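Long-range contacts in multisubunit Na+/H+ antiporter, D subunit (Anoxybacillus flavithermus, PDB 6Z16), which probably works as one of the ion-translocating, antiporter-like membrane subunits of a multisubunit Na+/H+ exchanger related to respiratory complex I: residues 80-88 with 330-338; 370-381 with 419-430. One frame throughout, in Å; residues are numbered along the deposited sequence.

Contact 1: residues 80-88 with 330-338; sequences LLVLTTSII and LLQDMVMKA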
loop_
_atom_site.group_PDB
_atom_site.type_symbol
_atom_site.label_atom_id
_atom_site.label_comp_id
_atom_site.label_asym_id
_atom_site.label_seq_id
_atom_site.Cartn_x
_atom_site.Cartn_y
_atom_site.Cartn_z
ATOM N N LEU D 80 28.112 -55.815 13.837
ATOM C CA LEU D 80 27.625 -57.187 13.969
ATOM C C LEU D 80 26.189 -57.230 14.468
ATOM O O LEU D 80 25.376 -58.022 13.974
ATOM C CB LEU D 80 28.534 -57.974 14.911
ATOM C CG LEU D 80 29.916 -58.359 14.401
ATOM C CD1 LEU D 80 30.767 -58.861 15.537
ATOM C CD2 LEU D 80 29.776 -59.423 13.347
ATOM N N LEU D 81 25.854 -56.370 15.432
ATOM C CA LEU D 81 24.489 -56.328 15.949
ATOM C C LEU D 81 23.504 -55.792 14.920
ATOM O O LEU D 81 22.359 -56.255 14.863
ATOM C CB LEU D 81 24.452 -55.492 17.222
ATOM C CG LEU D 81 25.117 -56.183 18.405
ATOM C CD1 LEU D 81 25.373 -55.227 19.537
ATOM C CD2 LEU D 81 24.223 -57.305 18.864
ATOM N N VAL D 82 23.945 -54.857 14.075
ATOM C CA VAL D 82 23.095 -54.345 13.003
ATOM C C VAL D 82 22.821 -55.424 11.959
ATOM O O VAL D 82 21.676 -55.597 11.518
ATOM C CB VAL D 82 23.739 -53.088 12.392
ATOM C CG1 VAL D 82 23.123 -52.761 11.081
ATOM C CG2 VAL D 82 23.530 -51.908 13.310
ATOM N N LEU D 83 23.854 -56.186 11.576
ATOM C CA LEU D 83 23.668 -57.266 10.608
ATOM C C LEU D 83 22.774 -58.374 11.160
ATOM O O LEU D 83 21.914 -58.904 10.438
ATOM C CB LEU D 83 25.027 -57.824 10.196
ATOM C CG LEU D 83 25.031 -58.963 9.182
ATOM C CD1 LEU D 83 24.428 -58.527 7.871
ATOM C CD2 LEU D 83 26.433 -59.460 8.969
ATOM N N THR D 84 22.937 -58.705 12.444
ATOM C CA THR D 84 22.088 -59.708 13.081
ATOM C C THR D 84 20.639 -59.241 13.142
ATOM O O THR D 84 19.712 -60.022 12.868
ATOM C CB THR D 84 22.619 -60.006 14.483
ATOM O OG1 THR D 84 24.000 -60.363 14.406
ATOM C CG2 THR D 84 21.860 -61.150 15.114
ATOM N N THR D 85 20.437 -57.955 13.456
ATOM C CA THR D 85 19.110 -57.346 13.446
ATOM C C THR D 85 18.477 -57.409 12.063
ATOM O O THR D 85 17.283 -57.700 11.930
ATOM C CB THR D 85 19.228 -55.892 13.910
ATOM O OG1 THR D 85 19.796 -55.846 15.223
ATOM C CG2 THR D 85 17.880 -55.210 13.919
ATOM N N SER D 86 19.281 -57.175 11.021
ATOM C CA SER D 86 18.792 -57.186 9.647
ATOM C C SER D 86 18.321 -58.573 9.224
ATOM O O SER D 86 17.265 -58.712 8.589
ATOM C CB SER D 86 19.899 -56.700 8.719
ATOM O OG SER D 86 20.304 -55.387 9.055
ATOM N N ILE D 87 19.092 -59.605 9.581
ATOM C CA ILE D 87 18.724 -60.982 9.247
ATOM C C ILE D 87 17.439 -61.391 9.966
ATOM O O ILE D 87 16.525 -61.983 9.362
ATOM C CB ILE D 87 19.886 -61.933 9.587
ATOM C CG1 ILE D 87 21.122 -61.594 8.757
ATOM C CG2 ILE D 87 19.484 -63.370 9.383
ATOM C CD1 ILE D 87 20.914 -61.720 7.281
ATOM N N ILE D 88 17.349 -61.067 11.266
ATOM C CA ILE D 88 16.151 -61.384 12.047
ATOM C C ILE D 88 14.938 -60.649 11.491
ATOM O O ILE D 88 13.842 -61.217 11.394
ATOM C CB ILE D 88 16.380 -61.054 13.536
ATOM C CG1 ILE D 88 17.458 -61.948 14.133
ATOM C CG2 ILE D 88 15.118 -61.239 14.353
ATOM C CD1 ILE D 88 17.965 -61.451 15.467
ATOM N N LEU D 330 25.806 -63.725 22.498
ATOM C CA LEU D 330 24.822 -62.687 22.205
ATOM C C LEU D 330 24.266 -62.818 20.796
ATOM O O LEU D 330 23.038 -62.831 20.601
ATOM C CB LEU D 330 25.467 -61.317 22.418
ATOM C CG LEU D 330 24.757 -60.015 22.052
ATOM C CD1 LEU D 330 23.400 -59.878 22.707
ATOM C CD2 LEU D 330 25.645 -58.859 22.461
ATOM N N LEU D 331 25.163 -62.935 19.808
ATOM C CA LEU D 331 24.737 -63.036 18.410
ATOM C C LEU D 331 23.898 -64.288 18.170
ATOM O O LEU D 331 22.775 -64.217 17.621
ATOM C CB LEU D 331 25.962 -63.038 17.499
ATOM C CG LEU D 331 26.884 -61.824 17.572
ATOM C CD1 LEU D 331 28.092 -62.029 16.683
ATOM C CD2 LEU D 331 26.166 -60.546 17.212
ATOM N N GLN D 332 24.406 -65.445 18.628
ATOM C CA GLN D 332 23.670 -66.678 18.374
ATOM C C GLN D 332 22.369 -66.724 19.163
ATOM O O GLN D 332 21.400 -67.332 18.704
ATOM C CB GLN D 332 24.536 -67.909 18.673
ATOM C CG GLN D 332 24.843 -68.215 20.136
ATOM C CD GLN D 332 23.796 -69.113 20.786
ATOM O OE1 GLN D 332 23.151 -69.920 20.117
ATOM N NE2 GLN D 332 23.612 -68.962 22.088
ATOM N N ASP D 333 22.298 -66.044 20.312
ATOM C CA ASP D 333 21.079 -66.109 21.099
ATOM C C ASP D 333 19.983 -65.228 20.529
ATOM O O ASP D 333 18.810 -65.608 20.612
ATOM C CB ASP D 333 21.363 -65.737 22.548
ATOM C CG ASP D 333 20.172 -65.977 23.441
ATOM O OD1 ASP D 333 19.801 -67.154 23.628
ATOM O OD2 ASP D 333 19.619 -64.998 23.978
ATOM N N MET D 334 20.340 -64.073 19.947
ATOM C CA MET D 334 19.368 -63.285 19.185
ATOM C C MET D 334 18.733 -64.116 18.077
ATOM O O MET D 334 17.491 -64.250 18.006
ATOM C CB MET D 334 20.050 -62.060 18.581
ATOM C CG MET D 334 20.519 -61.034 19.576
ATOM S SD MET D 334 21.493 -59.743 18.797
ATOM C CE MET D 334 20.232 -58.885 17.866
ATOM N N VAL D 335 19.590 -64.730 17.241
ATOM C CA VAL D 335 19.105 -65.532 16.113
ATOM C C VAL D 335 18.263 -66.713 16.600
ATOM O O VAL D 335 17.178 -66.992 16.066
ATOM C CB VAL D 335 20.294 -65.996 15.252
ATOM C CG1 VAL D 335 19.834 -66.910 14.141
ATOM C CG2 VAL D 335 21.036 -64.801 14.683
ATOM N N MET D 336 18.696 -67.349 17.687
ATOM C CA MET D 336 18.080 -68.584 18.146
ATOM C C MET D 336 16.729 -68.337 18.803
ATOM O O MET D 336 15.800 -69.134 18.625
ATOM C CB MET D 336 19.030 -69.286 19.110
ATOM C CG MET D 336 18.688 -70.724 19.388
ATOM S SD MET D 336 18.763 -71.641 17.852
ATOM C CE MET D 336 20.497 -71.455 17.484
ATOM N N LYS D 337 16.588 -67.240 19.552
ATOM C CA LYS D 337 15.299 -66.969 20.178
ATOM C C LYS D 337 14.261 -66.525 19.162
ATOM O O LYS D 337 13.083 -66.907 19.289
ATOM C CB LYS D 337 15.444 -65.937 21.289
ATOM C CG LYS D 337 16.308 -66.443 22.406
ATOM C CD LYS D 337 15.665 -67.595 23.132
ATOM C CE LYS D 337 16.687 -68.249 24.017
ATOM N NZ LYS D 337 17.252 -67.287 24.977
ATOM N N ALA D 338 14.675 -65.766 18.131
ATOM C CA ALA D 338 13.742 -65.484 17.035
ATOM C C ALA D 338 13.289 -66.770 16.336
ATOM O O ALA D 338 12.087 -66.952 16.063
ATOM C CB ALA D 338 14.382 -64.524 16.038
#
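Knobs-into-holes packing joins two transmembrane helices where Met334 enters the hole formed by Leu81, Thr84, Thr85 and Ile88. The segments run in the same sense, 11° from parallel, with their axes 10.0 Å apart. Met334 bends at chi3 (70°): its SD lies 3.7 Å from Leu81 CD2, while its CE ends 3.9 Å from Thr84 CG2. At the base of the knob, Ile88 CD1 comes crosswise to Met334 CB, and its other branch, CG2, meets Ala338 CB one turn after Met334.

Thr84 is amphipathic here. Its methyl CG2 touches Val335 CG2 at 3.8 Å; its OG1 lies beside the backbone N (chi1 -54°) and donates to Leu80 O at 2.7 Å, on the opposite face of that carbonyl plane from Thr84 N. The hydroxyl is thus satisfied by its own helix, and Leu331 CD2 can pack against it. A glycine here would probably leave Leu80 O with a single donor and open a gap between Met334, Val335 and Leu331. Away from the interface, Lys337 NZ pairs with Asp333 OD1 in a buried salt bridge, though the Asp333 side chain is poorly ordered. Apolar packing beside buried charge is in keeping with the membrane core of Mrp and complex I antiporter-like subunits.

Contact 2: residues 370-381 with 419-430; sequences GWAFFIAALSLA and LYSVMKIFMNGF. With PTY (phosphatidylethanolamine), chain S.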
loop_
_atom_site.group_PDB
_atom_site.type_symbol
_atom_site.label_atom_id
_atom_site.label_comp_id
_atom_site.label_asym_id
_atom_site.label_seq_id
_atom_site.Cartn_x
_atom_site.Cartn_y
_atom_site.Cartn_z
ATOM N N GLY D 370 9.837 -81.429 12.729
ATOM C CA GLY D 370 10.266 -82.113 13.938
ATOM C C GLY D 370 11.774 -82.188 14.072
ATOM O O GLY D 370 12.330 -81.861 15.125
ATOM N N TRP D 371 12.460 -82.586 13.004
ATOM C CA TRP D 371 13.908 -82.662 13.123
ATOM C C TRP D 371 14.568 -81.290 13.083
ATOM O O TRP D 371 15.646 -81.121 13.668
ATOM C CB TRP D 371 14.476 -83.602 12.063
ATOM C CG TRP D 371 14.052 -85.008 12.340
ATOM C CD1 TRP D 371 13.115 -85.734 11.669
ATOM C CD2 TRP D 371 14.484 -85.827 13.429
ATOM N NE1 TRP D 371 12.969 -86.968 12.243
ATOM C CE2 TRP D 371 13.795 -87.047 13.330
ATOM C CE3 TRP D 371 15.404 -85.654 14.468
ATOM C CZ2 TRP D 371 13.993 -88.081 14.226
ATOM C CZ3 TRP D 371 15.597 -86.681 15.350
ATOM C CH2 TRP D 371 14.899 -87.880 15.226
ATOM N N ALA D 372 13.905 -80.289 12.495
ATOM C CA ALA D 372 14.388 -78.919 12.596
ATOM C C ALA D 372 14.286 -78.397 14.023
ATOM O O ALA D 372 15.208 -77.732 14.510
ATOM C CB ALA D 372 13.603 -78.026 11.640
ATOM N N PHE D 373 13.185 -78.710 14.718
ATOM C CA PHE D 373 13.054 -78.299 16.113
ATOM C C PHE D 373 14.023 -79.052 17.010
ATOM O O PHE D 373 14.499 -78.496 18.004
ATOM C CB PHE D 373 11.621 -78.504 16.607
ATOM C CG PHE D 373 11.395 -78.017 18.012
ATOM C CD1 PHE D 373 11.301 -76.662 18.279
ATOM C CD2 PHE D 373 11.294 -78.909 19.066
ATOM C CE1 PHE D 373 11.102 -76.208 19.565
ATOM C CE2 PHE D 373 11.097 -78.458 20.354
ATOM C CZ PHE D 373 11.003 -77.105 20.601
ATOM N N PHE D 374 14.326 -80.307 16.667
ATOM C CA PHE D 374 15.321 -81.080 17.406
ATOM C C PHE D 374 16.708 -80.449 17.300
ATOM O O PHE D 374 17.410 -80.282 18.310
ATOM C CB PHE D 374 15.318 -82.516 16.880
ATOM C CG PHE D 374 16.250 -83.441 17.604
ATOM C CD1 PHE D 374 15.942 -83.910 18.869
ATOM C CD2 PHE D 374 17.417 -83.870 17.003
ATOM C CE1 PHE D 374 16.796 -84.767 19.528
ATOM C CE2 PHE D 374 18.267 -84.730 17.655
ATOM C CZ PHE D 374 17.959 -85.174 18.920
ATOM N N ILE D 375 17.112 -80.072 16.082
ATOM C CA ILE D 375 18.399 -79.403 15.902
ATOM C C ILE D 375 18.400 -78.018 16.550
ATOM O O ILE D 375 19.416 -77.593 17.116
ATOM C CB ILE D 375 18.753 -79.353 14.404
ATOM C CG1 ILE D 375 18.863 -80.770 13.854
ATOM C CG2 ILE D 375 20.072 -78.645 14.148
ATOM C CD1 ILE D 375 19.933 -81.598 14.524
ATOM N N ALA D 376 17.255 -77.325 16.544
ATOM C CA ALA D 376 17.162 -76.018 17.191
ATOM C C ALA D 376 17.297 -76.123 18.706
ATOM O O ALA D 376 17.967 -75.296 19.333
ATOM C CB ALA D 376 15.841 -75.351 16.824
ATOM N N ALA D 377 16.698 -77.159 19.298
ATOM C CA ALA D 377 16.810 -77.399 20.733
ATOM C C ALA D 377 18.242 -77.727 21.136
ATOM O O ALA D 377 18.769 -77.173 22.113
ATOM C CB ALA D 377 15.873 -78.535 21.131
ATOM N N LEU D 378 18.892 -78.620 20.383
ATOM C CA LEU D 378 20.269 -78.975 20.710
ATOM C C LEU D 378 21.230 -77.822 20.460
ATOM O O LEU D 378 22.274 -77.740 21.110
ATOM C CB LEU D 378 20.712 -80.195 19.914
ATOM C CG LEU D 378 19.991 -81.512 20.147
ATOM C CD1 LEU D 378 20.587 -82.530 19.217
ATOM C CD2 LEU D 378 20.110 -81.954 21.583
ATOM N N SER D 379 20.905 -76.926 19.531
ATOM C CA SER D 379 21.739 -75.750 19.334
ATOM C C SER D 379 21.504 -74.701 20.407
ATOM O O SER D 379 22.416 -73.926 20.720
ATOM C CB SER D 379 21.479 -75.160 17.956
ATOM O OG SER D 379 20.135 -74.744 17.856
ATOM N N LEU D 380 20.293 -74.653 20.963
ATOM C CA LEU D 380 20.030 -73.776 22.096
ATOM C C LEU D 380 20.803 -74.222 23.328
ATOM O O LEU D 380 21.342 -73.385 24.063
ATOM C CB LEU D 380 18.536 -73.748 22.399
ATOM C CG LEU D 380 18.180 -72.795 23.536
ATOM C CD1 LEU D 380 18.471 -71.369 23.119
ATOM C CD2 LEU D 380 16.762 -72.954 24.011
ATOM N N ALA D 381 20.873 -75.537 23.559
ATOM C CA ALA D 381 21.537 -76.047 24.757
ATOM C C ALA D 381 23.036 -75.775 24.745
ATOM O O ALA D 381 23.597 -75.362 25.764
ATOM C CB ALA D 381 21.286 -77.539 24.902
ATOM N N LEU D 419 18.113 -77.281 28.245
ATOM C CA LEU D 419 17.972 -78.456 27.391
ATOM C C LEU D 419 16.783 -79.310 27.803
ATOM O O LEU D 419 16.043 -79.798 26.942
ATOM C CB LEU D 419 19.250 -79.284 27.425
ATOM C CG LEU D 419 19.230 -80.608 26.662
ATOM C CD1 LEU D 419 18.969 -80.416 25.187
ATOM C CD2 LEU D 419 20.524 -81.333 26.875
ATOM N N TYR D 420 16.573 -79.481 29.111
ATOM C CA TYR D 420 15.439 -80.272 29.576
ATOM C C TYR D 420 14.107 -79.630 29.210
ATOM O O TYR D 420 13.165 -80.334 28.842
ATOM C CB TYR D 420 15.511 -80.505 31.083
ATOM C CG TYR D 420 14.246 -81.142 31.602
ATOM C CD1 TYR D 420 13.909 -82.436 31.252
ATOM C CD2 TYR D 420 13.379 -80.438 32.424
ATOM C CE1 TYR D 420 12.746 -83.012 31.701
ATOM C CE2 TYR D 420 12.214 -81.008 32.879
ATOM C CZ TYR D 420 11.905 -82.295 32.519
ATOM O OH TYR D 420 10.745 -82.869 32.975
ATOM N N SER D 421 14.024 -78.299 29.264
ATOM C CA SER D 421 12.772 -77.620 28.916
ATOM C C SER D 421 12.429 -77.777 27.430
ATOM O O SER D 421 11.308 -78.197 27.071
ATOM C CB SER D 421 12.874 -76.149 29.297
ATOM O OG SER D 421 13.902 -75.514 28.566
ATOM N N VAL D 422 13.390 -77.483 26.547
ATOM C CA VAL D 422 13.071 -77.588 25.121
ATOM C C VAL D 422 12.919 -79.047 24.680
ATOM O O VAL D 422 12.089 -79.361 23.811
ATOM C CB VAL D 422 14.109 -76.829 24.277
ATOM C CG1 VAL D 422 14.021 -75.360 24.584
ATOM C CG2 VAL D 422 15.500 -77.322 24.559
ATOM N N MET D 423 13.640 -79.973 25.306
ATOM C CA MET D 423 13.462 -81.365 24.947
ATOM C C MET D 423 12.197 -81.943 25.557
ATOM O O MET D 423 11.679 -82.929 25.043
ATOM C CB MET D 423 14.687 -82.169 25.372
ATOM C CG MET D 423 14.839 -83.489 24.655
ATOM S SD MET D 423 15.019 -83.193 22.892
ATOM C CE MET D 423 16.599 -82.359 22.880
ATOM N N LYS D 424 11.683 -81.337 26.627
ATOM C CA LYS D 424 10.347 -81.665 27.101
ATOM C C LYS D 424 9.306 -81.326 26.052
ATOM O O LYS D 424 8.386 -82.124 25.807
ATOM C CB LYS D 424 10.067 -80.917 28.401
ATOM C CG LYS D 424 8.665 -81.063 28.941
ATOM C CD LYS D 424 8.554 -80.358 30.275
ATOM C CE LYS D 424 8.649 -78.860 30.100
ATOM N NZ LYS D 424 8.457 -78.154 31.386
ATOM N N ILE D 425 9.466 -80.164 25.396
ATOM C CA ILE D 425 8.592 -79.818 24.263
ATOM C C ILE D 425 8.700 -80.863 23.157
ATOM O O ILE D 425 7.685 -81.363 22.653
ATOM C CB ILE D 425 8.912 -78.418 23.711
ATOM C CG1 ILE D 425 8.662 -77.333 24.744
ATOM C CG2 ILE D 425 8.054 -78.126 22.495
ATOM C CD1 ILE D 425 9.170 -75.986 24.301
ATOM N N PHE D 426 9.936 -81.233 22.794
ATOM C CA PHE D 426 10.147 -82.174 21.690
ATOM C C PHE D 426 9.620 -83.572 22.004
ATOM O O PHE D 426 8.968 -84.196 21.163
ATOM C CB PHE D 426 11.628 -82.248 21.326
ATOM C CG PHE D 426 11.935 -83.264 20.262
ATOM C CD1 PHE D 426 11.590 -83.030 18.947
ATOM C CD2 PHE D 426 12.574 -84.453 20.576
ATOM C CE1 PHE D 426 11.859 -83.963 17.967
ATOM C CE2 PHE D 426 12.847 -85.388 19.601
ATOM C CZ PHE D 426 12.492 -85.139 18.295
ATOM N N MET D 427 9.891 -84.082 23.199
ATOM C CA MET D 427 9.528 -85.452 23.520
ATOM C C MET D 427 8.052 -85.613 23.820
ATOM O O MET D 427 7.487 -86.668 23.524
ATOM C CB MET D 427 10.343 -85.957 24.704
ATOM C CG MET D 427 11.799 -86.145 24.399
ATOM S SD MET D 427 12.675 -86.752 25.833
ATOM C CE MET D 427 12.017 -88.410 25.888
ATOM N N ASN D 428 7.400 -84.612 24.408
ATOM C CA ASN D 428 5.977 -84.780 24.646
ATOM C C ASN D 428 5.132 -84.353 23.458
ATOM O O ASN D 428 4.029 -84.878 23.276
ATOM C CB ASN D 428 5.557 -84.005 25.889
ATOM C CG ASN D 428 6.223 -84.511 27.143
ATOM O OD1 ASN D 428 7.020 -83.811 27.762
ATOM N ND2 ASN D 428 5.896 -85.733 27.531
ATOM N N GLY D 429 5.622 -83.427 22.639
ATOM C CA GLY D 429 4.856 -82.964 21.503
ATOM C C GLY D 429 5.027 -83.801 20.256
ATOM O O GLY D 429 4.042 -84.223 19.652
ATOM N N PHE D 430 6.272 -84.059 19.865
ATOM C CA PHE D 430 6.518 -84.714 18.588
ATOM C C PHE D 430 6.425 -86.234 18.689
ATOM O O PHE D 430 5.810 -86.873 17.831
ATOM C CB PHE D 430 7.874 -84.272 18.042
ATOM C CG PHE D 430 7.904 -82.836 17.593
ATOM C CD1 PHE D 430 7.445 -82.480 16.341
ATOM C CD2 PHE D 430 8.379 -81.841 18.426
ATOM C CE1 PHE D 430 7.452 -81.167 15.930
ATOM C CE2 PHE D 430 8.402 -80.527 18.016
ATOM C CZ PHE D 430 7.941 -80.190 16.767
HETATM C C1 PTY S . 14.552 -89.493 7.918
HETATM C C2 PTY S . 8.787 -90.262 4.830
HETATM C C3 PTY S . 8.738 -90.067 6.361
HETATM O O4 PTY S . 15.781 -88.836 8.302
HETATM C C5 PTY S . 12.110 -89.068 7.584
HETATM C C6 PTY S . 13.435 -88.487 7.998
HETATM O O7 PTY S . 13.743 -87.383 7.089
HETATM C C8 PTY S . 13.350 -86.152 7.457
HETATM O O10 PTY S . 12.736 -85.918 8.459
HETATM C C11 PTY S . 13.790 -85.117 6.470
HETATM C C12 PTY S . 14.517 -83.963 7.143
HETATM C C13 PTY S . 15.752 -84.410 7.895
HETATM C C14 PTY S . 16.458 -83.296 8.645
HETATM C C15 PTY S . 17.695 -83.770 9.385
HETATM C C16 PTY S . 18.090 -82.888 10.557
HETATM C C17 PTY S . 19.184 -81.877 10.263
HETATM C C18 PTY S . 20.598 -82.414 10.440
HETATM C C19 PTY S . 21.653 -81.318 10.506
HETATM C C20 PTY S . 23.065 -81.807 10.780
HETATM C C21 PTY S . 24.101 -80.694 10.792
HETATM C C22 PTY S . 25.537 -81.184 10.698
HETATM C C23 PTY S . 26.499 -80.142 10.150
HETATM C C24 PTY S . 27.951 -80.591 10.084
HETATM C C25 PTY S . 28.234 -81.718 9.102
HETATM C C26 PTY S . 29.696 -82.145 9.097
HETATM C C27 PTY S . 30.016 -83.327 8.191
HETATM C C28 PTY S . 31.470 -83.763 8.280
HETATM C C29 PTY S . 31.846 -84.816 7.266
HETATM C C30 PTY S . 16.184 -89.006 9.559
HETATM C C31 PTY S . 17.489 -88.314 9.814
HETATM O O30 PTY S . 15.575 -89.641 10.372
HETATM C C32 PTY S . 17.392 -87.181 10.823
HETATM C C33 PTY S . 17.406 -87.662 12.256
HETATM C C34 PTY S . 18.784 -87.694 12.890
HETATM C C35 PTY S . 19.317 -86.341 13.328
HETATM C C36 PTY S . 20.623 -86.445 14.095
HETATM C C37 PTY S . 21.189 -85.124 14.589
HETATM C C38 PTY S . 22.454 -85.291 15.412
HETATM C C39 PTY S . 22.947 -84.019 16.082
HETATM C C40 PTY S . 23.503 -82.973 15.131
HETATM C C41 PTY S . 24.752 -83.413 14.382
HETATM P P1 PTY S . 10.255 -90.776 8.453
HETATM O O11 PTY S . 9.909 -90.729 6.898
HETATM O O12 PTY S . 9.206 -89.924 9.165
HETATM O O13 PTY S . 10.364 -92.169 8.940
HETATM O O14 PTY S . 11.651 -89.999 8.584
HETATM N N1 PTY S . 9.094 -88.981 4.192
#
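Leu419 begins the pairing by resting its CB and CD1 on the methyl of Ala381, with Leu378 CD2 beside CD1. The segments are antiparallel, at 172°, and 9.2 Å apart between axes. A turn later Val422 forks: CG2 meets Ala377 CB at 3.7 Å, whereas CG1 reaches Leu380 CD2. The small side chains of Ala377 and Ala381 let the backbones approach here.

Met423, bent at chi2 and chi3, brings SD obliquely to the Phe374 ring in a Met-aromatic contact (4.1 Å to CE1), and its CE meets Leu378 CD2. Ile425 then sends CG2 across the far end of the Phe373 ring, 3.7 Å from CZ.

Phe426 holds the centre of the aromatic group. With CG opposite the backbone N (chi1 176°), its ring lies against helix 367-381 and takes Phe374 CD1 over one face, the planes inclined at 45°; Phe374 CB makes a CH-pi contact with that ring, 4.3 Å from the centroid. Phe426 CB lies in the plane of the Phe373 ring, at its edge. Phe430 ends the series, CE2 3.5 Å from Phe373 CD2 and CE1 near Gly370 CA.

Beyond, Trp371 offers one ring face to C33 of phosphatidylethanolamine, and its other neighbours include Tyr142 of another antiporter subunit. The whole is an antiparallel, aromatic-rich transmembrane helix pair beside a bound lipid.

The two contacts come in series along the chain, contact 1 closing before contact 2 opens, and their centres lie 20 Å apart. Contact 1 sits near the middle of the chain, about 7 Å from its centre, whereas contact 2 is about 22 Å out. Helices 320-351 and 367-381, neighbours in sequence, carry one segment of each and touch directly: Met336 packs on Ser379 and Leu380, and Lys337 CE lies 3.7 Å from Leu380 CD1. Packing therefore runs from helix 76-99 through these two to helix 405-429. Both contacts have a phosphatidylethanolamine beside them, but only contact 2 also meets another subunit, at the margin of the packed transmembrane helix bundle.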